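Local coordinates for Lmo0131 protein (PDB 4Q6J) that is of unknown function but carries an EAL domain and may, like other members of that family, act as a cyclic-guanylate-specific phosphodiesterase, at residues W12-I15 / R16-S19; R43-A47 / T48-A52. One frame throughout, in Å; residues are numbered along the deposited sequence. Where two conformers were deposited one is given.

Contact 1 comes first along the chain, at the C-terminal end of helix 8-16; strand 20-29 follows it and pairs with strand 35-45, which leads into contact 2. Their centres lie about 10 Å apart, on the same side of the chain's centre and within the EAL domain, at the end of the long antiparallel pair that extends from its TIM-like barrel. The two meet directly: Ser19 OG lies 2.9 Å from Lys45 O, a probable hydrogen bond, and the methyl of Ala14 packs on Leu44 CD1. The end of the first helix is thereby joined to the hairpin 35-45/50-51, and helix 53-62, which starts right after contact 2, packs against both.

Contact 1: W12-I15 / R16-S19; sequences WDAI and RRNS
Asp13 and Arg17, one helical turn apart, can form a salt bridge on the outside of helix 8-16: in the modelled conformer of Asp13, one of two, Asp13 OD2 lies 2.7 Å from Arg17 NH2. As a hydrogen bond it is weak, the angle at the hydrogen being only 119°, and the carboxylate and guanidinium planes are turned 51° against each other. The Arg17 chain, extended from CG to NE, folds back along the helix, so that Asp13 CB lies over one guanidinium face, toward its rim. Trp12 and Arg16 make a looser pair: Arg16 NH2 approaches the indole of Trp12 at CE3 (4.1 Å), with the two planes steeply inclined.

Backbone bonds finish the helix. Arg16 N and Arg17 N donate to the carbonyls of Trp12 and Asp13, and Asn18 then takes a positive phi (50°). Ser19 N reaches back to Ala14 O at 3.0 Å, and Asn18 N makes a weak bond to Ile15 O, completing a Schellman motif. A water donates to both Ile15 O (2.7 Å) and Asn18 OD1, tying the Asn18 side chain to the last turn.

Trp12 and Ile15 pack on helix 53-62 and Leu63, Ile15 also touches Leu44 of strand 35-45, and Leu184 of the second subunit packs on Trp12 and Arg16.

Contact 2: R43-A47 / T48-A52; sequences RLKTA and TTILA
Leu44 and Leu51 form the hydrogen-bonded pair of an antiparallel beta hairpin, in which strand 35-45 turns back through residues 46-49 into the short strand 50-51. Two reciprocal amide-carbonyl bonds join them; Leu51 N to Leu44 O measures 2.7 Å. This is the tightly packed side: Leu44 CB and Leu51 CB approach to 4.4 Å on the same sheet face, and both side chains are buried against helix 8-16 and Phe56 of helix 53-62.

The other face is looser: Lys45 is exposed, and Ile50, partly covered by Leu21 and Tyr23 of strand 20-29, meets it as a non-hydrogen-bonded pair, Lys45 CG lying 3.7 Å from Ile50 CG1. Ile50 CG2 turns to Arg43 CB at 3.7 Å. Ala47 and Thr48 at the turn are likewise exposed. The turn is closed by a bond from Thr46 N to Thr49 O (2.9 Å), and the hydroxyls of Thr46 and Thr48 both hydrogen-bond Glu10 OE2 of helix 8-16, linking the turn to that helix.

At the far end, Arg43 bends at chi2 (-48°), and Ala52 CB, of the N-cap residue of helix 53-62, lies over one face of the Arg43 guanidinium, offset toward the rim, 4.0 Å from Arg43 NH1.

Contact 1: W12-I15 / R16-S19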
ATOM      1  N   TRP B  12      20.085 -17.119  -5.292  1.00 22.34           N
ATOM      2  CA  TRP B  12      19.375 -17.459  -6.511  1.00 21.42           C
ATOM      3  C   TRP B  12      19.696 -18.892  -6.910  1.00 17.42           C
ATOM      4  O   TRP B  12      18.842 -19.590  -7.398  1.00 23.12           O
ATOM      5  CB  TRP B  12      19.700 -16.445  -7.628  1.00 24.27           C
ATOM      6  CG  TRP B  12      18.955 -15.157  -7.471  1.00 25.12           C
ATOM      7  CD1 TRP B  12      18.633 -14.556  -6.313  1.00 23.91           C
ATOM      8  CD2 TRP B  12      18.426 -14.322  -8.515  1.00 35.58           C
ATOM      9  NE1 TRP B  12      17.935 -13.410  -6.547  1.00 22.45           N
ATOM     10  CE2 TRP B  12      17.790 -13.241  -7.893  1.00 29.01           C
ATOM     11  CE3 TRP B  12      18.421 -14.391  -9.911  1.00 39.31           C
ATOM     12  CZ2 TRP B  12      17.171 -12.228  -8.611  1.00 25.00           C
ATOM     13  CZ3 TRP B  12      17.805 -13.383 -10.615  1.00 40.41           C
ATOM     14  CH2 TRP B  12      17.179 -12.322  -9.965  1.00 27.14           C
ATOM     15  N   ASP B  13      20.906 -19.405  -6.723  0.51 19.16           N
ATOM     16  CA  ASP B  13      21.196 -20.786  -7.081  0.51 20.80           C
ATOM     17  C   ASP B  13      20.507 -21.768  -6.136  0.51 24.06           C
ATOM     18  O   ASP B  13      20.125 -22.860  -6.549  0.51 25.14           O
ATOM     19  CB  ASP B  13      22.692 -21.051  -7.154  0.51 23.27           C
ATOM     20  CG  ASP B  13      23.027 -22.197  -8.094  0.51 28.09           C
ATOM     21  OD1 ASP B  13      22.117 -22.655  -8.828  0.51 29.05           O
ATOM     22  OD2 ASP B  13      24.199 -22.629  -8.113  0.51 32.31           O
ATOM     23  N   ALA B  14      20.327 -21.383  -4.876  1.00 17.46           N
ATOM     24  CA  ALA B  14      19.611 -22.250  -3.944  1.00 19.20           C
ATOM     25  C   ALA B  14      18.125 -22.352  -4.324  1.00 15.00           C
ATOM     26  O   ALA B  14      17.531 -23.400  -4.309  1.00 19.27           O
ATOM     27  CB  ALA B  14      19.783 -21.759  -2.540  1.00 18.08           C
ATOM     28  N   ILE B  15      17.532 -21.236  -4.683  1.00 16.84           N
ATOM     29  CA  ILE B  15      16.167 -21.218  -5.172  1.00 16.41           C
ATOM     30  C   ILE B  15      15.974 -22.082  -6.444  1.00 22.25           C
ATOM     31  O   ILE B  15      14.938 -22.720  -6.634  1.00 19.64           O
ATOM     32  CB  ILE B  15      15.778 -19.783  -5.459  1.00 14.14           C
ATOM     33  CG1 ILE B  15      15.501 -19.050  -4.165  1.00 15.76           C
ATOM     34  CG2 ILE B  15      14.580 -19.727  -6.308  1.00 23.60           C
ATOM     35  CD1 ILE B  15      15.458 -17.605  -4.357  1.00 16.41           C
ATOM     36  N   ARG B  16      16.977 -22.108  -7.314  1.00 27.95           N
ATOM     37  CA  ARG B  16      16.942 -22.957  -8.515  1.00 22.52           C
ATOM     38  C   ARG B  16      17.098 -24.449  -8.210  1.00 26.23           C
ATOM     39  O   ARG B  16      16.489 -25.291  -8.869  1.00 30.84           O
ATOM     40  CB  ARG B  16      18.002 -22.514  -9.523  1.00 22.59           C
ATOM     41  CG  ARG B  16      17.682 -21.171 -10.142  1.00 38.79           C
ATOM     42  CD  ARG B  16      18.126 -21.080 -11.584  1.00 42.17           C
ATOM     43  NE  ARG B  16      17.916 -19.743 -12.128  1.00 37.31           N
ATOM     44  CZ  ARG B  16      18.776 -18.749 -11.975  1.00 35.73           C
ATOM     45  NH1 ARG B  16      19.889 -18.945 -11.283  1.00 48.81           N
ATOM     46  NH2 ARG B  16      18.529 -17.566 -12.505  1.00 30.74           N
ATOM     47  N   ARG B  17      17.918 -24.768  -7.211  1.00 27.51           N
ATOM     48  CA  ARG B  17      18.004 -26.128  -6.701  1.00 24.29           C
ATOM     49  C   ARG B  17      16.728 -26.559  -5.950  1.00 26.95           C
ATOM     50  O   ARG B  17      16.640 -27.700  -5.511  1.00 29.30           O
ATOM     51  CB  ARG B  17      19.207 -26.287  -5.772  1.00 27.24           C
ATOM     52  CG  ARG B  17      20.554 -25.927  -6.384  1.00 39.10           C
ATOM     53  CD  ARG B  17      21.600 -25.668  -5.281  1.00 47.52           C
ATOM     54  NE  ARG B  17      22.785 -24.914  -5.718  1.00 57.80           N
ATOM     55  CZ  ARG B  17      23.345 -23.921  -5.022  1.00 49.91           C
ATOM     56  NH1 ARG B  17      22.825 -23.547  -3.855  1.00 34.64           N
ATOM     57  NH2 ARG B  17      24.424 -23.298  -5.490  1.00 44.01           N
ATOM     58  N   ASN B  18      15.749 -25.661  -5.815  1.00 23.87           N
ATOM     59  CA  ASN B  18      14.568 -25.899  -4.972  1.00 25.14           C
ATOM     60  C   ASN B  18      14.996 -26.379  -3.604  1.00 23.74           C
ATOM     61  O   ASN B  18      14.465 -27.343  -3.037  1.00 21.43           O
ATOM     62  CB  ASN B  18      13.590 -26.890  -5.603  1.00 25.23           C
ATOM     63  CG  ASN B  18      12.461 -26.195  -6.338  1.00 39.44           C
ATOM     64  OD1 ASN B  18      11.908 -25.208  -5.852  1.00 52.21           O
ATOM     65  ND2 ASN B  18      12.125 -26.697  -7.522  1.00 42.25           N
ATOM     66  N   SER B  19      15.984 -25.682  -3.085  1.00 18.80           N
ATOM     67  CA  SER B  19      16.647 -26.066  -1.878  1.00 19.65           C
ATOM     68  C   SER B  19      15.951 -25.461  -0.622  1.00 18.74           C
ATOM     69  O   SER B  19      16.505 -24.581   0.024  1.00 21.57           O
ATOM     70  CB  SER B  19      18.105 -25.616  -2.025  1.00 21.01           C
ATOM     71  OG  SER B  19      18.910 -26.130  -1.012  1.00 26.47           O
TER
HETATM   72  O   HOH W   1      12.229 -22.823  -6.505  1.00 21.41           O

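Contact 2: R43-A47 / T48-A52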
ATOM      1  N   ARG B  43      12.187 -22.381   5.060  1.00 11.71           N
ATOM      2  CA  ARG B  43      13.539 -21.861   5.124  1.00 13.71           C
ATOM      3  C   ARG B  43      14.195 -22.162   3.802  1.00 15.77           C
ATOM      4  O   ARG B  43      13.797 -23.094   3.106  1.00 16.75           O
ATOM      5  CB  ARG B  43      14.344 -22.562   6.222  1.00 19.13           C
ATOM      6  CG  ARG B  43      13.811 -22.391   7.624  1.00 16.33           C
ATOM      7  CD  ARG B  43      13.536 -20.962   7.836  1.00 23.08           C
ATOM      8  NE  ARG B  43      13.210 -20.575   9.195  1.00 18.13           N
ATOM      9  CZ  ARG B  43      12.159 -19.836   9.503  1.00 17.23           C
ATOM     10  NH1 ARG B  43      11.335 -19.462   8.544  1.00 15.62           N
ATOM     11  NH2 ARG B  43      11.925 -19.480  10.768  1.00 17.48           N
ATOM     12  N   LEU B  44      15.206 -21.378   3.454  1.00 16.22           N
ATOM     13  CA  LEU B  44      15.989 -21.663   2.267  1.00 18.22           C
ATOM     14  C   LEU B  44      17.368 -22.042   2.754  1.00 33.03           C
ATOM     15  O   LEU B  44      18.013 -21.280   3.472  1.00 37.62           O
ATOM     16  CB  LEU B  44      16.084 -20.454   1.339  1.00 17.19           C
ATOM     17  CG  LEU B  44      16.919 -20.633   0.062  1.00 17.94           C
ATOM     18  CD1 LEU B  44      16.211 -21.518  -0.943  1.00 16.24           C
ATOM     19  CD2 LEU B  44      17.266 -19.291  -0.532  1.00 18.47           C
ATOM     20  N   LYS B  45      17.821 -23.230   2.388  1.00 21.99           N
ATOM     21  CA  LYS B  45      19.151 -23.656   2.763  1.00 25.35           C
ATOM     22  C   LYS B  45      20.054 -23.312   1.601  1.00 26.44           C
ATOM     23  O   LYS B  45      19.851 -23.829   0.507  1.00 21.56           O
ATOM     24  CB  LYS B  45      19.194 -25.165   3.041  1.00 20.24           C
ATOM     25  CG  LYS B  45      20.401 -25.539   3.881  1.00 29.58           C
ATOM     26  CD  LYS B  45      20.808 -26.980   3.722  1.00 30.41           C
ATOM     27  CE  LYS B  45      21.618 -27.505   4.925  1.00 30.85           C
ATOM     28  NZ  LYS B  45      22.963 -26.897   5.088  1.00 31.02           N
ATOM     29  N   THR B  46      21.037 -22.442   1.837  1.00 25.80           N
ATOM     30  CA  THR B  46      22.038 -22.105   0.810  1.00 25.88           C
ATOM     31  C   THR B  46      23.354 -22.811   1.093  1.00 26.63           C
ATOM     32  O   THR B  46      23.413 -23.735   1.897  1.00 26.15           O
ATOM     33  CB  THR B  46      22.319 -20.612   0.753  1.00 24.65           C
ATOM     34  OG1 THR B  46      23.175 -20.263   1.847  1.00 22.54           O
ATOM     35  CG2 THR B  46      21.004 -19.801   0.802  1.00 21.62           C
ATOM     36  N   ALA B  47      24.412 -22.365   0.430  1.00 25.39           N
ATOM     37  CA  ALA B  47      25.701 -23.013   0.568  1.00 23.26           C
ATOM     38  C   ALA B  47      26.245 -22.791   1.963  1.00 35.05           C
ATOM     39  O   ALA B  47      26.795 -23.696   2.577  1.00 38.63           O
ATOM     40  CB  ALA B  47      26.673 -22.486  -0.470  1.00 22.46           C
ATOM     41  N   THR B  48      26.082 -21.577   2.468  1.00 37.80           N
ATOM     42  CA  THR B  48      26.795 -21.172   3.668  1.00 27.84           C
ATOM     43  C   THR B  48      25.882 -20.935   4.874  1.00 30.57           C
ATOM     44  O   THR B  48      26.359 -20.674   5.974  1.00 28.87           O
ATOM     45  CB  THR B  48      27.661 -19.923   3.388  1.00 26.29           C
ATOM     46  OG1 THR B  48      26.826 -18.822   3.027  1.00 26.15           O
ATOM     47  CG2 THR B  48      28.644 -20.198   2.260  1.00 29.00           C
ATOM     48  N   THR B  49      24.572 -21.043   4.677  1.00 26.13           N
ATOM     49  CA  THR B  49      23.644 -20.711   5.743  1.00 29.73           C
ATOM     50  C   THR B  49      22.234 -21.200   5.445  1.00 28.53           C
ATOM     51  O   THR B  49      22.016 -21.904   4.460  1.00 27.60           O
ATOM     52  CB  THR B  49      23.656 -19.183   6.014  1.00 27.30           C
ATOM     53  OG1 THR B  49      23.080 -18.893   7.291  1.00 31.47           O
ATOM     54  CG2 THR B  49      22.926 -18.423   4.913  1.00 27.03           C
ATOM     55  N   ILE B  50      21.299 -20.846   6.332  1.00 28.13           N
ATOM     56  CA  ILE B  50      19.868 -21.137   6.187  1.00 17.40           C
ATOM     57  C   ILE B  50      19.097 -19.845   6.409  1.00 23.07           C
ATOM     58  O   ILE B  50      19.212 -19.218   7.463  1.00 35.75           O
ATOM     59  CB  ILE B  50      19.377 -22.264   7.154  1.00 21.67           C
ATOM     60  CG1 ILE B  50      20.274 -23.486   7.014  1.00 21.22           C
ATOM     61  CG2 ILE B  50      17.955 -22.688   6.827  1.00 23.02           C
ATOM     62  CD1 ILE B  50      19.759 -24.705   7.627  1.00 23.72           C
ATOM     63  N   LEU B  51      18.322 -19.443   5.408  1.00 22.36           N
ATOM     64  CA  LEU B  51      17.608 -18.169   5.409  1.00 25.37           C
ATOM     65  C   LEU B  51      16.113 -18.320   5.665  1.00 25.27           C
ATOM     66  O   LEU B  51      15.500 -19.298   5.242  1.00 26.87           O
ATOM     67  CB  LEU B  51      17.813 -17.455   4.062  1.00 27.55           C
ATOM     68  CG  LEU B  51      18.785 -16.266   3.916  1.00 28.25           C
ATOM     69  CD1 LEU B  51      20.084 -16.515   4.614  1.00 27.21           C
ATOM     70  CD2 LEU B  51      19.039 -15.950   2.464  1.00 17.46           C
ATOM     71  N   ALA B  52      15.562 -17.327   6.368  1.00 28.49           N
ATOM     72  CA  ALA B  52      14.131 -17.136   6.617  1.00 31.19           C
ATOM     73  C   ALA B  52      13.477 -16.308   5.488  1.00 27.39           C
ATOM     74  O   ALA B  52      14.148 -15.494   4.869  1.00 22.56           O
ATOM     75  CB  ALA B  52      13.954 -16.448   7.962  1.00 30.37           C
TER